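Local coordinates for protein beta-glucosidase (Pseudoalteromonas sp., PDB 3F95) that probably hydrolyses beta-glucosidic bonds as a whole enzyme, an exo-1,3/1,4-beta-glucanase of which this chain is the extra C-terminal beta-sandwich domain, at residues Y73-L79 with Q148-D152; F83-E89 with V168-P174. Residues are numbered along the deposited sequence.

Interaction 1: Y73-L79 with Q148-D152; sequences YLEPTPL and QPITD
This is a surface contact of two short antiparallel strand ends in one sheet of the beta-sandwich, where the chain 73-79 turns a corner and pairs with 148-152 on both sides of the turn. Before the corner, Y73 N donates to T151 O (2.8 Å). The corner falls at L74 and E75, with L74 in a helical conformation (phi/psi -65/-32), and the chain returns to extended geometry from P76 on. There T77 and I150 form a hydrogen-bonded antiparallel pair, CA-CA 4.9 Å: T77 N donates to I150 O (3.0 Å) and I150 N to T77 O (2.7 Å). P76 CA adds a CA-H...O contact to the same I150 O (3.3 Å). The partner strand bends at T151 (phi/psi -103/-50), where T151 and D152 both face C108 in a classic beta bulge. I150 is buried, chi1 and chi2 both m; its CG2 packs on Y73 CE2 (3.5 Å) and its CG1 reaches L79 CB (4.3 Å), while M107 touches it from strand 102-108. The Y73 ring, chi1 m, also comes within 3.5 Å of I150 O through CD2. Nearer the solvent, P76 CB meets P149 CB at 3.4 Å. T77, chi1 m, turns its OG1 back to E75 O (2.7 Å) and so ties the corner to the strand that follows. P76, P78 and P149 lack an amide proton, but they flank the pair T77-I150, whose N-H groups face across; the proline nitrogens point away from the partner segment and cost this ladder no bond, while apolar packing around I150 supplements it.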
loop_
_atom_site.group_PDB
_atom_site.type_symbol
_atom_site.label_atom_id
_atom_site.label_comp_id
_atom_site.label_asym_id
_atom_site.label_seq_id
_atom_site.Cartn_x
_atom_site.Cartn_y
_atom_site.Cartn_z
ATOM N N TYR A 73 -4.735 7.978 -6.518
ATOM C CA TYR A 73 -5.763 8.994 -6.665
ATOM C C TYR A 73 -6.161 9.057 -8.147
ATOM O O TYR A 73 -5.311 8.972 -9.034
ATOM C CB TYR A 73 -5.215 10.358 -6.215
ATOM C CG TYR A 73 -4.904 10.457 -4.730
ATOM C CD1 TYR A 73 -5.876 10.868 -3.825
ATOM C CD2 TYR A 73 -3.633 10.168 -4.243
ATOM C CE1 TYR A 73 -5.598 10.972 -2.464
ATOM C CE2 TYR A 73 -3.351 10.280 -2.882
ATOM C CZ TYR A 73 -4.340 10.676 -2.004
ATOM O OH TYR A 73 -4.057 10.773 -0.636
ATOM N N LEU A 74 -7.446 9.195 -8.419
ATOM C CA LEU A 74 -7.894 9.218 -9.812
ATOM C C LEU A 74 -7.346 10.439 -10.571
ATOM O O LEU A 74 -7.029 10.354 -11.763
ATOM C CB LEU A 74 -9.409 9.013 -9.902
ATOM C CG LEU A 74 -9.778 7.530 -9.627
ATOM C CD1 LEU A 74 -11.265 7.309 -9.537
ATOM C CD2 LEU A 74 -9.174 6.596 -10.679
ATOM N N GLU A 75 -7.159 11.550 -9.854
ATOM C CA GLU A 75 -6.391 12.677 -10.384
ATOM C C GLU A 75 -5.421 13.138 -9.313
ATOM O O GLU A 75 -5.745 13.033 -8.139
ATOM C CB GLU A 75 -7.308 13.825 -10.798
ATOM C CG GLU A 75 -8.170 14.370 -9.681
ATOM C CD GLU A 75 -8.927 15.618 -10.083
ATOM O OE1 GLU A 75 -9.057 16.518 -9.228
ATOM O OE2 GLU A 75 -9.391 15.698 -11.244
ATOM N N PRO A 76 -4.222 13.620 -9.713
ATOM C CA PRO A 76 -3.265 14.165 -8.751
ATOM C C PRO A 76 -3.939 15.069 -7.711
ATOM O O PRO A 76 -4.739 15.951 -8.049
ATOM C CB PRO A 76 -2.290 14.972 -9.616
ATOM C CG PRO A 76 -2.683 14.726 -11.079
ATOM C CD PRO A 76 -3.686 13.620 -11.088
ATOM N N THR A 77 -3.585 14.833 -6.454
ATOM C CA THR A 77 -4.221 15.456 -5.320
ATOM C C THR A 77 -3.114 15.912 -4.368
ATOM O O THR A 77 -2.352 15.088 -3.884
ATOM C CB THR A 77 -5.146 14.429 -4.638
ATOM O OG1 THR A 77 -6.114 13.964 -5.587
ATOM C CG2 THR A 77 -5.862 15.013 -3.411
ATOM N N PRO A 78 -2.993 17.227 -4.130
ATOM C CA PRO A 78 -1.958 17.703 -3.205
ATOM C C PRO A 78 -2.225 17.192 -1.792
ATOM O O PRO A 78 -3.377 17.116 -1.376
ATOM C CB PRO A 78 -2.123 19.232 -3.240
ATOM C CG PRO A 78 -2.866 19.513 -4.512
ATOM C CD PRO A 78 -3.787 18.338 -4.683
ATOM N N LEU A 79 -1.166 16.829 -1.080
ATOM C CA LEU A 79 -1.281 16.419 0.309
ATOM C C LEU A 79 -1.885 17.539 1.164
ATOM O O LEU A 79 -1.393 18.679 1.172
ATOM C CB LEU A 79 0.089 15.997 0.852
ATOM C CG LEU A 79 0.197 15.551 2.311
ATOM C CD1 LEU A 79 -0.533 14.231 2.540
ATOM C CD2 LEU A 79 1.685 15.456 2.720
ATOM N N GLN A 148 4.580 17.423 -6.624
ATOM C CA GLN A 148 3.867 17.850 -5.431
ATOM C C GLN A 148 2.427 17.296 -5.330
ATOM O O GLN A 148 2.055 16.798 -4.276
ATOM C CB GLN A 148 3.886 19.376 -5.288
ATOM C CG GLN A 148 3.642 19.883 -3.869
ATOM C CD GLN A 148 4.890 19.805 -2.984
ATOM O OE1 GLN A 148 4.805 19.466 -1.801
ATOM N NE2 GLN A 148 6.052 20.115 -3.560
ATOM N N PRO A 149 1.605 17.404 -6.398
ATOM C CA PRO A 149 0.321 16.676 -6.303
ATOM C C PRO A 149 0.576 15.163 -6.245
ATOM O O PRO A 149 1.432 14.659 -6.957
ATOM C CB PRO A 149 -0.398 17.031 -7.613
ATOM C CG PRO A 149 0.272 18.275 -8.087
ATOM C CD PRO A 149 1.715 18.139 -7.667
ATOM N N ILE A 150 -0.158 14.462 -5.389
ATOM C CA ILE A 150 0.088 13.038 -5.160
ATOM C C ILE A 150 -0.717 12.182 -6.150
ATOM O O ILE A 150 -1.912 12.401 -6.336
ATOM C CB ILE A 150 -0.262 12.637 -3.702
ATOM C CG1 ILE A 150 0.438 13.559 -2.689
ATOM C CG2 ILE A 150 0.024 11.137 -3.437
ATOM C CD1 ILE A 150 1.956 13.586 -2.750
ATOM N N THR A 151 -0.049 11.214 -6.770
ATOM C CA THR A 151 -0.736 10.232 -7.613
ATOM C C THR A 151 -0.902 8.871 -6.924
ATOM O O THR A 151 -1.988 8.310 -6.923
ATOM C CB THR A 151 -0.049 10.092 -8.980
ATOM O OG1 THR A 151 -0.299 11.289 -9.741
ATOM C CG2 THR A 151 -0.613 8.901 -9.743
ATOM N N ASP A 152 0.176 8.338 -6.366
ATOM C CA ASP A 152 0.121 7.038 -5.683
ATOM C C ASP A 152 0.259 7.264 -4.162
ATOM O O ASP A 152 1.342 7.661 -3.685
ATOM C CB ASP A 152 1.262 6.131 -6.192
ATOM C CG ASP A 152 1.051 5.613 -7.623
ATOM O OD1 ASP A 152 -0.059 5.764 -8.226
ATOM O OD2 ASP A 152 2.038 5.019 -8.137
#

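Interaction 2: F83-E89 with V168-P174; sequences FSTGYLE and VALTIKP
Strands 87-89 and 168-171 pair antiparallel, axes 4.7 Å apart at 156°, directly after a type I turn from F83 to G86 closed by G86 N to F83 O (2.8 Å). Y87-T171 and E89-A169 are hydrogen-bonded pairs: Y87 N to T171 O 2.8 Å, T171 N to Y87 O 2.9 Å, E89 N to A169 O 2.7 Å, A169 N to E89 O 2.8 Å. L88-L170 is the non-hydrogen-bonded pair between them. F83, chi1 m, lays its ring face on L170 CB, a CH-pi contact 3.6 Å from the centroid. L88 (t, p) brings CD1 to V168 CG1 (3.9 Å) and L170 CD2 (3.8 Å), with L170 at m, t. On the other face of the sheet P174 CD sits over the Y87 ring (chi1 m), a CH-pi contact 3.7 Å from the centroid, and Y87 CB meets T171 CG2 (3.7 Å). T171, chi1 t, sends OG1 to K173 O (2.9 Å) across the bend that leads to P174. E89 extends (t, t), and its OE1 accepts from S175 N. Strands 132-137 and 6-8 flank the pair within its sheet, while L88 and L170 pack on M107 of strand 102-108 in the opposing sheet of the sandwich.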
loop_
_atom_site.group_PDB
_atom_site.type_symbol
_atom_site.label_atom_id
_atom_site.label_comp_id
_atom_site.label_asym_id
_atom_site.label_seq_id
_atom_site.Cartn_x
_atom_site.Cartn_y
_atom_site.Cartn_z
ATOM N N PHE A 83 -1.805 16.745 7.135
ATOM C CA PHE A 83 -0.934 15.579 7.252
ATOM C C PHE A 83 0.538 15.831 6.994
ATOM O O PHE A 83 1.301 14.883 6.908
ATOM C CB PHE A 83 -1.458 14.413 6.393
ATOM C CG PHE A 83 -2.859 14.046 6.705
ATOM C CD1 PHE A 83 -3.179 13.480 7.941
ATOM C CD2 PHE A 83 -3.877 14.296 5.784
ATOM C CE1 PHE A 83 -4.488 13.162 8.262
ATOM C CE2 PHE A 83 -5.201 13.980 6.089
ATOM C CZ PHE A 83 -5.509 13.404 7.332
ATOM N N SER A 84 0.954 17.100 6.916
ATOM C CA SER A 84 2.358 17.414 6.599
ATOM C C SER A 84 3.367 16.772 7.558
ATOM O O SER A 84 4.464 16.398 7.148
ATOM C CB SER A 84 2.584 18.928 6.500
ATOM O OG SER A 84 2.506 19.531 7.777
ATOM N N THR A 85 3.001 16.638 8.826
ATOM C CA THR A 85 3.807 15.864 9.778
ATOM C C THR A 85 3.063 14.631 10.283
ATOM O O THR A 85 3.277 14.186 11.416
ATOM C CB THR A 85 4.273 16.711 11.004
ATOM O OG1 THR A 85 3.188 17.529 11.469
ATOM C CG2 THR A 85 5.434 17.611 10.624
ATOM N N GLY A 86 2.198 14.086 9.432
ATOM C CA GLY A 86 1.369 12.938 9.781
ATOM C C GLY A 86 1.918 11.620 9.250
ATOM O O GLY A 86 3.122 11.477 8.980
ATOM N N TYR A 87 1.010 10.662 9.091
ATOM C CA TYR A 87 1.356 9.283 8.816
ATOM C C TYR A 87 0.409 8.706 7.793
ATOM O O TYR A 87 -0.782 9.049 7.770
ATOM C CB TYR A 87 1.180 8.419 10.072
ATOM C CG TYR A 87 2.065 8.845 11.200
ATOM C CD1 TYR A 87 3.252 8.168 11.456
ATOM C CD2 TYR A 87 1.721 9.940 12.011
ATOM C CE1 TYR A 87 4.089 8.566 12.473
ATOM C CE2 TYR A 87 2.563 10.352 13.043
ATOM C CZ TYR A 87 3.736 9.649 13.264
ATOM O OH TYR A 87 4.578 10.031 14.284
ATOM N N LEU A 88 0.922 7.796 6.978
ATOM C CA LEU A 88 0.023 6.848 6.330
ATOM C C LEU A 88 -0.019 5.627 7.244
ATOM O O LEU A 88 1.028 5.070 7.576
ATOM C CB LEU A 88 0.523 6.468 4.925
ATOM C CG LEU A 88 -0.409 5.492 4.171
ATOM C CD1 LEU A 88 -1.651 6.252 3.683
ATOM C CD2 LEU A 88 0.291 4.793 2.999
ATOM N N GLU A 89 -1.216 5.233 7.662
ATOM C CA GLU A 89 -1.382 4.020 8.451
ATOM C C GLU A 89 -2.078 2.944 7.639
ATOM O O GLU A 89 -3.002 3.230 6.875
ATOM C CB GLU A 89 -2.155 4.284 9.750
ATOM C CG GLU A 89 -2.381 3.016 10.585
ATOM C CD GLU A 89 -3.336 3.205 11.769
ATOM O OE1 GLU A 89 -2.938 3.866 12.736
ATOM O OE2 GLU A 89 -4.468 2.661 11.744
ATOM N N VAL A 168 -6.426 1.359 5.306
ATOM C CA VAL A 168 -5.412 2.327 4.914
ATOM C C VAL A 168 -5.964 3.716 5.103
ATOM O O VAL A 168 -7.020 4.060 4.539
ATOM C CB VAL A 168 -4.994 2.168 3.422
ATOM C CG1 VAL A 168 -3.862 3.093 3.092
ATOM C CG2 VAL A 168 -4.544 0.734 3.149
ATOM N N ALA A 169 -5.261 4.531 5.889
ATOM C CA ALA A 169 -5.742 5.899 6.132
ATOM C C ALA A 169 -4.607 6.854 6.426
ATOM O O ALA A 169 -3.571 6.431 6.961
ATOM C CB ALA A 169 -6.763 5.902 7.295
ATOM N N LEU A 170 -4.782 8.135 6.047
ATOM C CA LEU A 170 -3.882 9.187 6.505
ATOM C C LEU A 170 -4.317 9.573 7.927
ATOM O O LEU A 170 -5.508 9.674 8.196
ATOM C CB LEU A 170 -3.922 10.391 5.559
ATOM C CG LEU A 170 -3.363 10.189 4.150
ATOM C CD1 LEU A 170 -3.765 11.316 3.211
ATOM C CD2 LEU A 170 -1.842 10.046 4.187
ATOM N N THR A 171 -3.349 9.751 8.831
ATOM C CA THR A 171 -3.656 10.087 10.211
ATOM C C THR A 171 -2.628 11.058 10.793
ATOM O O THR A 171 -1.460 11.069 10.388
ATOM C CB THR A 171 -3.733 8.829 11.118
ATOM O OG1 THR A 171 -4.200 9.222 12.415
ATOM C CG2 THR A 171 -2.360 8.177 11.271
ATOM N N ILE A 172 -3.062 11.858 11.764
ATOM C CA ILE A 172 -2.128 12.782 12.405
ATOM C C ILE A 172 -1.504 12.116 13.612
ATOM O O ILE A 172 -0.464 12.563 14.087
ATOM C CB ILE A 172 -2.757 14.158 12.762
ATOM C CG1 ILE A 172 -3.914 14.002 13.752
ATOM C CG2 ILE A 172 -3.196 14.844 11.486
ATOM C CD1 ILE A 172 -4.516 15.312 14.224
ATOM N N LYS A 173 -2.160 11.054 14.086
ATOM C CA LYS A 173 -1.636 10.218 15.166
ATOM C C LYS A 173 -1.854 8.716 14.943
ATOM O O LYS A 173 -3.008 8.244 14.843
ATOM C CB LYS A 173 -2.201 10.630 16.541
ATOM C CG LYS A 173 -3.694 10.416 16.729
ATOM C CD LYS A 173 -3.965 9.692 18.047
ATOM C CE LYS A 173 -3.360 10.436 19.221
ATOM N NZ LYS A 173 -3.255 9.603 20.474
ATOM N N PRO A 174 -0.740 7.968 14.923
ATOM C CA PRO A 174 -0.687 6.519 14.811
ATOM C C PRO A 174 -1.511 5.843 15.912
ATOM O O PRO A 174 -1.493 6.288 17.075
ATOM C CB PRO A 174 0.805 6.209 14.975
ATOM C CG PRO A 174 1.429 7.424 15.533
ATOM C CD PRO A 174 0.603 8.556 15.039
#

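How the interactions relate
Interactions 1 and 2 belong to different sheets of the sandwich, their centres about 16 Å apart. They meet through packing of Y73 OH on L170 CD1 at 3.9 Å, so the ring that lies against I150 in interaction 1 also reaches the apolar face of interaction 2. M107 of strand 102-108 is a shared neighbour, touching I150 in the first and L88 and L170 in the second. The segments alternate along the chain: strand 76-78 is followed by 87-94, and 149-158 by 161-171, so both successive strand pairs pass from one sheet to the other. The contacts thus join two crossings of the galactose-binding domain-like fold.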